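Local coordinates for aminopentol aminotransferase (Sphingopyxis macrogoltabida, PDB 6HBS), which catalyses the pyridoxal-phosphate-dependent deamination of aminopentol (hydrolysed fumonisin B1) to its 2-keto form, passing the amino group preferably to pyruvate, at residues G143-A148 / N152-A157; R198-E203 / D231-F236; S123-L128 / A191-P196. All coordinates share one frame; numbering follows the deposited sequence. Where two conformers were deposited one is given.

Interaction 1: G143-A148 / N152-A157; sequences GAYHGA and NTPHTA. With PLP (pyridoxal-5'-phosphate), chain C.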
loop_
_atom_site.group_PDB
_atom_site.type_symbol
_atom_site.label_atom_id
_atom_site.label_comp_id
_atom_site.label_asym_id
_atom_site.label_seq_id
_atom_site.Cartn_x
_atom_site.Cartn_y
_atom_site.Cartn_z
ATOM N N GLY A 143 -16.128 15.582 -7.292
ATOM C CA GLY A 143 -16.530 14.169 -7.324
ATOM C C GLY A 143 -15.482 13.235 -7.933
ATOM O O GLY A 143 -15.769 12.078 -8.104
ATOM N N ALA A 144 -14.292 13.713 -8.302
ATOM C CA ALA A 144 -13.289 12.826 -8.877
ATOM C C ALA A 144 -12.623 12.000 -7.767
ATOM O O ALA A 144 -12.212 12.546 -6.750
ATOM C CB ALA A 144 -12.273 13.602 -9.648
ATOM N N TYR A 145 -12.517 10.685 -7.995
ATOM C CA TYR A 145 -11.885 9.753 -7.053
ATOM C C TYR A 145 -10.384 9.637 -7.359
ATOM O O TYR A 145 -10.005 9.216 -8.448
ATOM C CB TYR A 145 -12.573 8.383 -7.111
ATOM C CG TYR A 145 -12.086 7.423 -6.054
ATOM C CD1 TYR A 145 -12.662 7.421 -4.799
ATOM C CD2 TYR A 145 -11.033 6.533 -6.295
ATOM C CE1 TYR A 145 -12.221 6.559 -3.808
ATOM C CE2 TYR A 145 -10.584 5.660 -5.306
ATOM C CZ TYR A 145 -11.195 5.667 -4.064
ATOM O OH TYR A 145 -10.802 4.851 -3.041
ATOM N N HIS A 146 -9.547 10.021 -6.378
ATOM C CA HIS A 146 -8.101 9.943 -6.476
ATOM C C HIS A 146 -7.497 9.027 -5.404
ATOM O O HIS A 146 -6.283 8.926 -5.299
ATOM C CB HIS A 146 -7.480 11.341 -6.424
ATOM C CG HIS A 146 -7.787 12.163 -7.626
ATOM N ND1 HIS A 146 -7.379 11.780 -8.888
ATOM C CD2 HIS A 146 -8.434 13.343 -7.760
ATOM C CE1 HIS A 146 -7.788 12.696 -9.756
ATOM N NE2 HIS A 146 -8.420 13.671 -9.089
ATOM N N GLY A 147 -8.342 8.388 -4.609
ATOM C CA GLY A 147 -7.879 7.503 -3.537
ATOM C C GLY A 147 -8.733 7.690 -2.304
ATOM O O GLY A 147 -9.766 8.383 -2.356
ATOM N N ALA A 148 -8.310 7.085 -1.190
ATOM C CA ALA A 148 -9.089 7.163 0.023
ATOM C C ALA A 148 -8.233 7.669 1.192
ATOM O O ALA A 148 -8.384 7.208 2.327
ATOM C CB ALA A 148 -9.713 5.813 0.310
ATOM N N ASN A 152 -8.618 13.245 0.170
ATOM C CA ASN A 152 -9.427 13.010 -1.037
ATOM C C ASN A 152 -10.524 11.952 -0.847
ATOM O O ASN A 152 -11.298 11.764 -1.765
ATOM C CB ASN A 152 -8.549 12.667 -2.253
ATOM C CG ASN A 152 -7.692 11.423 -2.056
ATOM O OD1 ASN A 152 -7.834 10.714 -1.055
ATOM N ND2 ASN A 152 -6.768 11.176 -2.983
ATOM N N THR A 153 -10.629 11.283 0.307
ATOM C CA THR A 153 -11.633 10.214 0.472
ATOM C C THR A 153 -13.036 10.805 0.258
ATOM O O THR A 153 -13.342 11.916 0.744
ATOM C CB THR A 153 -11.476 9.499 1.821
ATOM O OG1 THR A 153 -12.434 8.445 1.913
ATOM C CG2 THR A 153 -11.678 10.413 3.016
ATOM N N PRO A 154 -13.923 10.085 -0.479
ATOM C CA PRO A 154 -15.255 10.601 -0.826
ATOM C C PRO A 154 -16.277 10.619 0.317
ATOM O O PRO A 154 -17.315 11.264 0.180
ATOM C CB PRO A 154 -15.761 9.624 -1.902
ATOM C CG PRO A 154 -15.044 8.306 -1.575
ATOM C CD PRO A 154 -13.682 8.741 -1.060
ATOM N N HIS A 155 -16.005 9.883 1.404
ATOM C CA HIS A 155 -16.847 9.908 2.574
ATOM C C HIS A 155 -16.013 10.375 3.765
ATOM O O HIS A 155 -14.965 9.822 4.031
ATOM C CB HIS A 155 -17.498 8.551 2.867
ATOM C CG HIS A 155 -18.256 8.592 4.158
ATOM N ND1 HIS A 155 -19.489 9.240 4.282
ATOM C CD2 HIS A 155 -17.933 8.155 5.401
ATOM C CE1 HIS A 155 -19.903 9.163 5.533
ATOM N NE2 HIS A 155 -18.965 8.497 6.240
ATOM N N THR A 156 -16.539 11.355 4.504
ATOM C CA THR A 156 -15.716 12.191 5.332
ATOM C C THR A 156 -15.937 11.929 6.835
ATOM O O THR A 156 -15.562 12.754 7.637
ATOM C CB THR A 156 -15.891 13.652 4.895
ATOM O OG1 THR A 156 -17.253 14.016 5.101
ATOM C CG2 THR A 156 -15.487 13.877 3.452
ATOM N N ALA A 157 -16.448 10.759 7.231
ATOM C CA ALA A 157 -16.410 10.358 8.677
ATOM C C ALA A 157 -14.947 10.328 9.163
ATOM O O ALA A 157 -14.085 9.698 8.530
ATOM C CB ALA A 157 -17.069 9.028 8.877
HETATM N N1 PLP C . -7.090 7.012 -8.593
HETATM C C2 PLP C . -8.048 6.466 -9.374
HETATM C C2A PLP C . -8.524 7.149 -10.634
HETATM C C3 PLP C . -8.583 5.152 -9.028
HETATM O O3 PLP C . -9.531 4.570 -9.792
HETATM C C4 PLP C . -8.067 4.457 -7.826
HETATM C C4A PLP C . -8.621 3.113 -7.514
HETATM C C5 PLP C . -7.056 5.200 -7.015
HETATM C C6 PLP C . -6.608 6.434 -7.471
HETATM C C5A PLP C . -6.446 4.626 -5.737
HETATM O O4P PLP C . -5.809 3.346 -5.978
HETATM P P PLP C . -5.817 2.353 -4.710
HETATM O O1P PLP C . -7.191 1.924 -4.459
HETATM O O2P PLP C . -5.312 3.190 -3.570
HETATM O O3P PLP C . -4.899 1.257 -5.209
HETATM O O HOH W 1 -10.739 10.358 -3.848
#
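The loop that follows strand 137-141 forms one wall of the pyridoxal-phosphate pocket, and here it doubles back so that Asn152, Thr153 and Pro154 pack behind Tyr145, His146 and Gly147. A water in the fold ties the two limbs together: it accepts from His146 N at 2.8 Å and donates both to Gly147 O and to Asn152 O, the latter at 2.6 Å. One water thus serves two carbonyls and one amide across the two limbs.

The Asn152 amide lies against the backbone of His146 and Gly147. With CG between the backbone N and the carbonyl carbon (chi1 59°), the group reaches back so that ND2 comes to 3.5 Å from His146 CB, while OD1 is weakly bonded to Ser149 N in the connecting turn. Gly147 suits this position, since at its backbone angles (phi 140°, psi -171°) a side chain would press on the preceding carbonyl O and on ND2 of Asn152.

Class-III aminotransferases bind the cofactor between subunits, and Tyr145 bears this out, packing on Thr285 of the second subunit as well as on the cofactor. Its CE1 meets Pro154 CD at 3.8 Å near the ring plane, whereas CE2 approaches C4 of the cofactor at 3.8 Å; Gly147 O sits above one face, toward the rim. His146 turns its ring elsewhere, giving ND1 to Asp230. Thr153 sets CB 3.8 Å from Ala148 C, and its OG1 is hydrogen-bonded to the Phe283 carbonyl of the second subunit, whose Phe283 also packs on Pro154.

Interaction 2: R198-E203 / D231-F236; sequences RHEVFE and DVRAGF. With PLP (pyridoxal-5'-phosphate), chain C.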
loop_
_atom_site.group_PDB
_atom_site.type_symbol
_atom_site.label_atom_id
_atom_site.label_comp_id
_atom_site.label_asym_id
_atom_site.label_seq_id
_atom_site.Cartn_x
_atom_site.Cartn_y
_atom_site.Cartn_z
ATOM N N ARG A 198 -14.133 11.083 -17.404
ATOM C CA ARG A 198 -14.977 11.067 -16.239
ATOM C C ARG A 198 -15.418 9.623 -15.988
ATOM O O ARG A 198 -16.169 9.040 -16.810
ATOM C CB ARG A 198 -16.201 11.968 -16.426
ATOM C CG ARG A 198 -17.083 12.066 -15.189
ATOM C CD ARG A 198 -16.386 12.832 -14.080
ATOM N NE ARG A 198 -17.279 13.037 -12.952
ATOM C CZ ARG A 198 -16.974 13.745 -11.874
ATOM N NH1 ARG A 198 -15.726 14.165 -11.677
ATOM N NH2 ARG A 198 -17.942 14.032 -11.021
ATOM N N HIS A 199 -14.934 9.040 -14.878
ATOM C CA HIS A 199 -15.215 7.653 -14.514
ATOM C C HIS A 199 -15.542 7.580 -13.022
ATOM O O HIS A 199 -14.665 7.293 -12.192
ATOM C CB HIS A 199 -14.102 6.688 -14.979
ATOM C CG HIS A 199 -12.683 7.042 -14.640
ATOM N ND1 HIS A 199 -12.250 7.295 -13.347
ATOM C CD2 HIS A 199 -11.574 7.081 -15.415
ATOM C CE1 HIS A 199 -10.943 7.525 -13.369
ATOM N NE2 HIS A 199 -10.494 7.378 -14.620
ATOM N N GLU A 200 -16.808 7.867 -12.685
ATOM C CA GLU A 200 -17.238 7.889 -11.282
ATOM C C GLU A 200 -18.535 7.111 -11.102
ATOM O O GLU A 200 -19.324 6.968 -12.045
ATOM C CB GLU A 200 -17.410 9.336 -10.798
ATOM C CG GLU A 200 -16.136 10.164 -10.946
ATOM C CD GLU A 200 -14.932 9.648 -10.168
ATOM O OE1 GLU A 200 -13.773 9.935 -10.572
ATOM O OE2 GLU A 200 -15.144 8.996 -9.153
ATOM N N VAL A 201 -18.777 6.720 -9.845
ATOM C CA VAL A 201 -19.932 5.931 -9.460
ATOM C C VAL A 201 -21.227 6.743 -9.575
ATOM O O VAL A 201 -21.251 7.944 -9.370
ATOM C CB VAL A 201 -19.791 5.316 -8.056
ATOM C CG1 VAL A 201 -18.630 4.329 -8.029
ATOM C CG2 VAL A 201 -19.667 6.389 -6.973
ATOM N N PHE A 202 -22.307 6.022 -9.903
ATOM C CA PHE A 202 -23.669 6.562 -9.974
ATOM C C PHE A 202 -23.778 7.707 -10.981
ATOM O O PHE A 202 -24.745 8.447 -10.947
ATOM C CB PHE A 202 -24.146 7.019 -8.588
ATOM C CG PHE A 202 -24.367 5.888 -7.620
ATOM C CD1 PHE A 202 -25.500 5.095 -7.715
ATOM C CD2 PHE A 202 -23.430 5.588 -6.647
ATOM C CE1 PHE A 202 -25.708 4.060 -6.821
ATOM C CE2 PHE A 202 -23.622 4.540 -5.763
ATOM C CZ PHE A 202 -24.757 3.773 -5.862
ATOM N N GLU A 203 -22.828 7.827 -11.906
ATOM C CA GLU A 203 -22.813 8.932 -12.832
ATOM C C GLU A 203 -22.394 8.411 -14.215
ATOM O O GLU A 203 -21.515 7.531 -14.321
ATOM C CB GLU A 203 -21.878 10.016 -12.280
ATOM C CG GLU A 203 -21.742 11.232 -13.178
ATOM C CD GLU A 203 -20.712 12.254 -12.693
ATOM O OE1 GLU A 203 -20.213 13.033 -13.532
ATOM O OE2 GLU A 203 -20.402 12.245 -11.484
ATOM N N ASP A 231 -3.926 8.127 -13.952
ATOM C CA ASP A 231 -4.156 7.025 -14.876
ATOM C C ASP A 231 -4.234 5.696 -14.124
ATOM O O ASP A 231 -4.050 4.632 -14.758
ATOM C CB ASP A 231 -3.094 6.952 -15.962
ATOM C CG ASP A 231 -3.646 7.151 -17.360
ATOM O OD1 ASP A 231 -4.796 6.690 -17.620
ATOM O OD2 ASP A 231 -2.897 7.708 -18.191
ATOM N N VAL A 232 -4.562 5.748 -12.819
ATOM C CA VAL A 232 -4.597 4.523 -12.018
ATOM C C VAL A 232 -5.686 3.577 -12.559
ATOM O O VAL A 232 -5.500 2.340 -12.573
ATOM C CB VAL A 232 -4.782 4.839 -10.517
ATOM C CG1 VAL A 232 -5.131 3.575 -9.732
ATOM C CG2 VAL A 232 -3.536 5.498 -9.946
ATOM N N ARG A 233 -6.842 4.146 -12.932
ATOM C CA ARG A 233 -7.967 3.379 -13.374
ATOM C C ARG A 233 -7.901 3.052 -14.874
ATOM O O ARG A 233 -8.172 1.888 -15.280
ATOM C CB ARG A 233 -9.299 4.056 -13.056
ATOM C CG ARG A 233 -10.426 3.035 -12.984
ATOM C CD ARG A 233 -11.791 3.611 -12.682
ATOM N NE ARG A 233 -11.844 4.210 -11.358
ATOM C CZ ARG A 233 -12.935 4.712 -10.786
ATOM N NH1 ARG A 233 -14.135 4.436 -11.279
ATOM N NH2 ARG A 233 -12.822 5.453 -9.689
ATOM N N ALA A 234 -7.616 4.057 -15.706
ATOM C CA ALA A 234 -7.721 3.904 -17.184
ATOM C C ALA A 234 -6.399 3.457 -17.834
ATOM O O ALA A 234 -6.393 3.070 -18.998
ATOM C CB ALA A 234 -8.190 5.213 -17.779
ATOM N N GLY A 235 -5.278 3.542 -17.099
ATOM C CA GLY A 235 -3.993 3.287 -17.676
ATOM C C GLY A 235 -3.955 1.900 -18.333
ATOM O O GLY A 235 -4.436 0.921 -17.770
ATOM N N PHE A 236 -3.490 1.886 -19.584
ATOM C CA PHE A 236 -3.273 0.728 -20.434
ATOM C C PHE A 236 -4.569 0.110 -20.961
ATOM O O PHE A 236 -4.496 -0.890 -21.688
ATOM C CB PHE A 236 -2.420 -0.339 -19.744
ATOM C CG PHE A 236 -1.048 0.182 -19.451
ATOM C CD1 PHE A 236 -0.269 0.676 -20.472
ATOM C CD2 PHE A 236 -0.528 0.154 -18.165
ATOM C CE1 PHE A 236 1.004 1.141 -20.213
ATOM C CE2 PHE A 236 0.758 0.606 -17.923
ATOM C CZ PHE A 236 1.514 1.097 -18.937
HETATM N N1 PLP C . -7.090 7.012 -8.593
HETATM C C2 PLP C . -8.048 6.466 -9.374
HETATM C C2A PLP C . -8.524 7.149 -10.634
HETATM C C3 PLP C . -8.583 5.152 -9.028
HETATM O O3 PLP C . -9.531 4.570 -9.792
HETATM C C4 PLP C . -8.067 4.457 -7.826
HETATM C C4A PLP C . -8.621 3.113 -7.514
HETATM C C5 PLP C . -7.056 5.200 -7.015
HETATM C C6 PLP C . -6.608 6.434 -7.471
HETATM C C5A PLP C . -6.446 4.626 -5.737
HETATM O O4P PLP C . -5.809 3.346 -5.978
HETATM P P PLP C . -5.817 2.353 -4.710
HETATM O O1P PLP C . -7.191 1.924 -4.459
HETATM O O2P PLP C . -5.312 3.190 -3.570
HETATM O O3P PLP C . -4.899 1.257 -5.209
HETATM O O HOH W 2 -7.697 6.771 -14.450
#
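One face of the His199 imidazole carries the aliphatic part of Arg233: CD stands 4.0 Å from the ring centroid and 19° off the normal, a CH-pi contact displaced toward the rim. The cofactor methyl C2A lies instead at the ring edge, 3.7 Å from His199 CE1. Beyond CD the guanidinium continues past the ring, its plane 29° from that of the imidazole, with ND1 of His199 over its centre. On that group's edge, in plane, sits O3 of the cofactor.

Arg233 NE donates to PLP O3 at 2.8 Å and a nearly straight 171°, while NH2 adds a weak bond to the same oxygen. A bend at the third torsion swings the guanidinium out of the line of the extended CA-CB-CG-CD chain. NH1 is hydrogen-bonded to Asn377, which fixes the far side of the group. Glu200 OE2 remains 4.3 Å from Arg233 NH2, beyond a salt bridge, and Glu200 OE1 accepts from Tyr145 N. A water joins His199 NE2 to Ala234 N.

A leucine in place of Arg233 would probably leave PLP O3 without its near-linear donor and Asn377 OD1 without this donor. On the other side of the cofactor ring from His146 and Tyr145, Val232 places CG1 3.6 Å from PLP C4. Together these groups form the side of a class-III aminotransferase pocket around O3, the methyl and one ring face, built from loops at the carboxyl ends of parallel strands.

Interaction 3: S123-L128 / A191-P196; sequences STAMVL and AVFATP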
loop_
_atom_site.group_PDB
_atom_site.type_symbol
_atom_site.label_atom_id
_atom_site.label_comp_id
_atom_site.label_asym_id
_atom_site.label_seq_id
_atom_site.Cartn_x
_atom_site.Cartn_y
_atom_site.Cartn_z
ATOM N N SER A 123 -0.989 10.720 -3.636
ATOM C CA SER A 123 -0.544 11.456 -2.467
ATOM C C SER A 123 0.890 11.957 -2.658
ATOM O O SER A 123 1.192 13.101 -2.326
ATOM C CB SER A 123 -0.670 10.625 -1.233
ATOM O OG SER A 123 -2.020 10.570 -0.821
ATOM N N THR A 124 1.752 11.093 -3.231
ATOM C CA THR A 124 3.123 11.451 -3.549
ATOM C C THR A 124 3.127 12.610 -4.559
ATOM O O THR A 124 3.910 13.571 -4.395
ATOM C CB THR A 124 3.958 10.256 -4.033
ATOM O OG1 THR A 124 3.961 9.232 -3.028
ATOM C CG2 THR A 124 5.387 10.661 -4.323
ATOM N N ALA A 125 2.272 12.530 -5.596
ATOM C CA ALA A 125 2.188 13.591 -6.602
ATOM C C ALA A 125 1.801 14.926 -5.945
ATOM O O ALA A 125 2.359 15.979 -6.281
ATOM C CB ALA A 125 1.209 13.198 -7.691
ATOM N N MET A 126 0.867 14.870 -4.997
ATOM C CA MET A 126 0.344 16.076 -4.284
ATOM C C MET A 126 1.489 16.751 -3.504
ATOM O O MET A 126 1.715 17.964 -3.640
ATOM C CB MET A 126 -0.781 15.689 -3.334
ATOM C CG MET A 126 -1.207 16.801 -2.405
ATOM S SD MET A 126 -2.502 16.245 -1.330
ATOM C CE MET A 126 -1.535 15.426 -0.062
ATOM N N VAL A 127 2.231 15.961 -2.715
ATOM C CA VAL A 127 3.337 16.453 -1.913
ATOM C C VAL A 127 4.476 16.962 -2.814
ATOM O O VAL A 127 4.999 18.067 -2.581
ATOM C CB VAL A 127 3.796 15.392 -0.899
ATOM C CG1 VAL A 127 5.056 15.828 -0.163
ATOM C CG2 VAL A 127 2.698 15.074 0.090
ATOM N N LEU A 128 4.844 16.197 -3.848
ATOM C CA LEU A 128 5.838 16.611 -4.833
ATOM C C LEU A 128 5.486 18.002 -5.388
ATOM O O LEU A 128 6.354 18.861 -5.458
ATOM C CB LEU A 128 5.920 15.584 -5.961
ATOM C CG LEU A 128 7.139 15.639 -6.876
ATOM C CD1 LEU A 128 7.315 14.291 -7.583
ATOM C CD2 LEU A 128 7.032 16.717 -7.943
ATOM N N ALA A 191 -0.718 22.222 -8.299
ATOM C CA ALA A 191 -1.028 21.226 -9.305
ATOM C C ALA A 191 -2.517 21.206 -9.664
ATOM O O ALA A 191 -3.370 21.607 -8.857
ATOM C CB ALA A 191 -0.616 19.874 -8.798
ATOM N N VAL A 192 -2.780 20.672 -10.861
ATOM C CA VAL A 192 -4.088 20.236 -11.349
ATOM C C VAL A 192 -4.062 18.705 -11.488
ATOM O O VAL A 192 -3.228 18.153 -12.232
ATOM C CB VAL A 192 -4.382 20.830 -12.750
ATOM C CG1 VAL A 192 -5.620 20.195 -13.374
ATOM C CG2 VAL A 192 -4.511 22.342 -12.725
ATOM N N PHE A 193 -4.977 18.037 -10.808
ATOM C CA PHE A 193 -5.220 16.615 -10.988
ATOM C C PHE A 193 -6.410 16.461 -11.933
ATOM O O PHE A 193 -7.466 17.118 -11.721
ATOM C CB PHE A 193 -5.568 15.922 -9.669
ATOM C CG PHE A 193 -4.397 15.598 -8.778
ATOM C CD1 PHE A 193 -3.628 16.597 -8.214
ATOM C CD2 PHE A 193 -4.071 14.272 -8.499
ATOM C CE1 PHE A 193 -2.559 16.287 -7.380
ATOM C CE2 PHE A 193 -3.006 13.968 -7.671
ATOM C CZ PHE A 193 -2.246 14.969 -7.115
ATOM N N ALA A 194 -6.242 15.588 -12.934
ATOM C CA ALA A 194 -7.310 15.173 -13.843
ATOM C C ALA A 194 -7.227 13.656 -14.079
ATOM O O ALA A 194 -6.176 13.158 -14.399
ATOM C CB ALA A 194 -7.158 15.928 -15.132
ATOM N N THR A 195 -8.360 12.953 -13.960
ATOM C CA THR A 195 -8.538 11.635 -14.553
ATOM C C THR A 195 -8.694 11.827 -16.060
ATOM O O THR A 195 -9.103 12.889 -16.527
ATOM C CB THR A 195 -9.720 10.879 -13.941
ATOM O OG1 THR A 195 -10.969 11.532 -14.183
ATOM C CG2 THR A 195 -9.529 10.668 -12.462
ATOM N N PRO A 196 -8.303 10.847 -16.881
ATOM C CA PRO A 196 -8.253 11.058 -18.322
ATOM C C PRO A 196 -9.630 11.027 -18.997
ATOM O O PRO A 196 -9.745 11.513 -20.106
ATOM C CB PRO A 196 -7.354 9.940 -18.854
ATOM C CG PRO A 196 -7.419 8.862 -17.793
ATOM C CD PRO A 196 -7.753 9.533 -16.482
#
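Apolar contact comes first, and it converges on one atom: CZ of Phe193, at the end of a side chain that rises from strand 189-194 toward helix 118-133. Ala125 CB lies 3.9 Å from Phe193 CZ, approaching obliquely to the ring. Met126 CB is slightly farther, at 4.1 Å from the same CZ. With CB of Phe193 pointing toward the helix, CG anti to the carbonyl carbon (chi1 -79°) continues that course. Met126 follows a different one: its CG is anti to the backbone N (chi1 170°) and its end leads away from Phe193, and the side chain packs on Trp151 and on Pro150 of the second subunit.

Contact with the backbone is the second kind. Met126 N lies in the plane of the Phe193 ring, 3.8 Å from CZ, so the ring meets the helix main chain here with its edge and is not laid flat along it. The helix keeps its own bonds, with Leu128 N reaching Thr124 O at 2.8 Å.

Aromatic contacts, third, hold the ring from outside the two segments: His146 and Trp151 each meet Phe193 edge-to-face. Ile138 and Cys140 of strand 137-141 and Val228 of strand 226-230 add further neighbours from the adjoining strands. With 113 Å² buried in all, the contact is small and centred on one ring. It belongs to the helix-on-sheet core of the large domain in fold-type I aminotransferases, where helices cover a seven-stranded mixed sheet.

How the interactions relate
Interactions 2 and 3 are buried, whereas interaction 1 is only partly so and reaches the second subunit, as does interaction 3 through Met126. Interactions 1 and 2 combine a bridging water and cofactor contacts with apolar or CH-pi packing; interaction 3, between helix and strand, is apolar, and the Phe193 side chain is about 8 Å from the bound cofactor. Direct contacts connect them. The pairing of Tyr145 with Glu200 joins 143-148 to 198-203. His146 NE2 lies 3.7 Å from Phe193 CB, so the sheet core backs the cofactor loop, and Pro196 CG packs 3.7 Å from Ala234 CB. In sequence, interaction 1 is nested within the loop closed by interaction 3, and interaction 2 follows.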